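Local atomic coordinates of HicA3 Toxin (Yersinia pestis, PDB entry 4P78), a protein that is the toxin of a bacterial HicA-HicB toxin-antitoxin pair, probably an mRNA-cleaving ribonuclease as in its family, held here in complex with its antitoxin HicB3. Residues R21-S25 and G26-T30. Residues are numbered along the deposited sequence; the frame is centred on the assembly and turned at random.
Sequences RKTNS and GSHVT
Two groups grip Thr23 OG1. His28 NE2, on strand 27-33, donates to Thr23 OG1 over 3.2 Å, with an N-H...O angle of 151°. From the HicB3 antitoxin chain, Glu40 forms a second hydrogen bond to the same hydroxyl. The oxygen lies at the edge of the imidazole, only 9° out of the ring plane, and the two side chains cross at about a right angle. On Thr23, chi1 of 59° sets OG1 between the backbone N and the carbonyl carbon, which turns it to the ring. The bond spans the turn end of the hairpin of strands 16-22 and 27-33. Arg21 and His28 form an antiparallel hydrogen-bonded pair. His28 N donates to Arg21 O at 2.8 Å, and Arg21 N returns a bond to His28 O at 2.9 Å. Arg21 O also sits near the plane of the imidazole, 3.6 Å from His28 CD2. Nearer the turn, Thr23 N reaches Gly26 O in a weak bond of 3.4 Å. On the sheet face opposite Arg21 and His28, Lys22 CG packs against Ser27 CB at 3.7 Å, while Ser27 OG bonds to Tyr44 O of strand 36-44. The guanidinium of Arg21 leads away to a salt bridge with Glu47 of the antitoxin. The in-plane NE2 bond probably limits rotation of the ring. Val44 of the antitoxin packs on His28, consistent with an antitoxin masking its toxin.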
ATOM      1  N   ARG C  21     -18.683  -7.021  16.150  1.00 24.64           N
ATOM      2  CA  ARG C  21     -19.278  -6.766  14.865  1.00 32.95           C
ATOM      3  C   ARG C  21     -18.634  -7.737  13.882  1.00 39.07           C
ATOM      4  O   ARG C  21     -17.445  -8.033  13.987  1.00 32.63           O
ATOM      5  CB  ARG C  21     -19.081  -5.302  14.474  1.00 31.49           C
ATOM      6  CG  ARG C  21     -19.599  -4.964  13.106  1.00 44.01           C
ATOM      7  CD  ARG C  21     -21.111  -4.870  13.035  1.00 42.50           C
ATOM      8  NE  ARG C  21     -21.493  -4.651  11.647  1.00 50.84           N
ATOM      9  CZ  ARG C  21     -21.486  -3.463  11.049  1.00 56.11           C
ATOM     10  NH1 ARG C  21     -21.836  -3.357   9.772  1.00 59.53           N
ATOM     11  NH2 ARG C  21     -21.145  -2.371  11.728  1.00 50.02           N
ATOM     12  N   LYS C  22     -19.423  -8.270  12.961  1.00 41.57           N
ATOM     13  CA  LYS C  22     -18.914  -9.302  12.076  1.00 50.56           C
ATOM     14  C   LYS C  22     -19.153  -8.938  10.619  1.00 58.37           C
ATOM     15  O   LYS C  22     -20.262  -8.560  10.223  1.00 59.32           O
ATOM     16  CB  LYS C  22     -19.553 -10.648  12.412  1.00 54.65           C
ATOM     17  CG  LYS C  22     -18.563 -11.793  12.467  1.00 50.99           C
ATOM     18  CD  LYS C  22     -19.129 -12.985  13.244  1.00 56.17           C
ATOM     19  CE  LYS C  22     -20.638 -13.149  13.050  1.00 55.71           C
ATOM     20  NZ  LYS C  22     -21.225 -14.203  13.947  1.00 56.36           N
ATOM     21  N   THR C  23     -18.092  -9.031   9.826  1.00 56.46           N
ATOM     22  CA  THR C  23     -18.170  -8.706   8.409  1.00 61.08           C
ATOM     23  C   THR C  23     -17.542  -9.829   7.588  1.00 64.02           C
ATOM     24  O   THR C  23     -17.264 -10.906   8.115  1.00 62.33           O
ATOM     25  CB  THR C  23     -17.476  -7.363   8.097  1.00 57.98           C
ATOM     26  OG1 THR C  23     -16.093  -7.427   8.481  1.00 53.69           O
ATOM     27  CG2 THR C  23     -18.160  -6.226   8.861  1.00 53.01           C
ATOM     28  N   ASN C  24     -17.302  -9.565   6.306  1.00 63.85           N
ATOM     29  CA  ASN C  24     -16.845 -10.598   5.377  1.00 66.38           C
ATOM     30  C   ASN C  24     -15.336 -10.884   5.374  1.00 69.37           C
ATOM     31  O   ASN C  24     -14.732 -10.951   4.302  1.00 78.30           O
ATOM     32  CB  ASN C  24     -17.273 -10.222   3.952  1.00 69.81           C
ATOM     33  CG  ASN C  24     -18.779 -10.221   3.774  1.00 77.56           C
ATOM     34  OD1 ASN C  24     -19.498 -10.946   4.462  1.00 82.72           O
ATOM     35  ND2 ASN C  24     -19.264  -9.405   2.843  1.00 79.97           N
ATOM     36  N   SER C  25     -14.726 -11.051   6.550  1.00 66.40           N
ATOM     37  CA  SER C  25     -13.312 -11.450   6.636  1.00 64.40           C
ATOM     38  C   SER C  25     -12.901 -11.923   8.032  1.00 64.15           C
ATOM     39  O   SER C  25     -11.925 -12.664   8.192  1.00 66.14           O
ATOM     40  CB  SER C  25     -12.390 -10.303   6.216  1.00 62.91           C
ATOM     41  OG  SER C  25     -12.564  -9.940   4.854  1.00 67.60           O
ATOM     42  N   GLY C  26     -13.648 -11.481   9.036  1.00 65.45           N
ATOM     43  CA  GLY C  26     -13.366 -11.802  10.424  1.00 59.53           C
ATOM     44  C   GLY C  26     -14.235 -10.912  11.286  1.00 51.32           C
ATOM     45  O   GLY C  26     -15.068 -10.173  10.758  1.00 52.15           O
ATOM     46  N   SER C  27     -14.056 -10.964  12.601  1.00 47.89           N
ATOM     47  CA  SER C  27     -14.864 -10.114  13.460  1.00 37.41           C
ATOM     48  C   SER C  27     -14.028  -8.987  14.079  1.00 33.50           C
ATOM     49  O   SER C  27     -12.794  -8.905  13.916  1.00 29.79           O
ATOM     50  CB  SER C  27     -15.584 -10.950  14.541  1.00 37.78           C
ATOM     51  OG  SER C  27     -14.771 -11.222  15.676  1.00 41.40           O
ATOM     52  N   HIS C  28     -14.736  -8.085  14.737  1.00 26.73           N
ATOM     53  CA  HIS C  28     -14.167  -6.884  15.321  1.00 28.05           C
ATOM     54  C   HIS C  28     -14.781  -6.707  16.693  1.00 25.62           C
ATOM     55  O   HIS C  28     -15.890  -7.178  16.931  1.00 25.88           O
ATOM     56  CB  HIS C  28     -14.465  -5.646  14.463  1.00 26.66           C
ATOM     57  CG  HIS C  28     -14.188  -5.838  13.007  1.00 31.60           C
ATOM     58  ND1 HIS C  28     -13.050  -5.356  12.402  1.00 30.17           N
ATOM     59  CD2 HIS C  28     -14.897  -6.471  12.040  1.00 31.97           C
ATOM     60  CE1 HIS C  28     -13.070  -5.682  11.120  1.00 31.84           C
ATOM     61  NE2 HIS C  28     -14.184  -6.352  10.876  1.00 30.97           N
ATOM     62  N   VAL C  29     -14.073  -6.024  17.583  1.00 23.65           N
ATOM     63  CA  VAL C  29     -14.658  -5.613  18.852  1.00 23.77           C
ATOM     64  C   VAL C  29     -14.586  -4.075  18.909  1.00 24.45           C
ATOM     65  O   VAL C  29     -13.538  -3.495  18.628  1.00 22.35           O
ATOM     66  CB  VAL C  29     -13.933  -6.283  20.046  1.00 25.02           C
ATOM     67  CG1 VAL C  29     -14.398  -5.717  21.389  1.00 22.05           C
ATOM     68  CG2 VAL C  29     -14.153  -7.798  20.020  1.00 26.88           C
ATOM     69  N   THR C  30     -15.711  -3.423  19.200  1.00 21.27           N
ATOM     70  CA  THR C  30     -15.708  -1.983  19.459  1.00 22.02           C
ATOM     71  C   THR C  30     -15.723  -1.695  20.964  1.00 23.40           C
ATOM     72  O   THR C  30     -16.315  -2.438  21.762  1.00 22.88           O
ATOM     73  CB  THR C  30     -16.903  -1.245  18.790  1.00 21.44           C
ATOM     74  OG1 THR C  30     -18.157  -1.672  19.344  1.00 24.46           O
ATOM     75  CG2 THR C  30     -16.890  -1.446  17.280  1.00 21.89           C
TER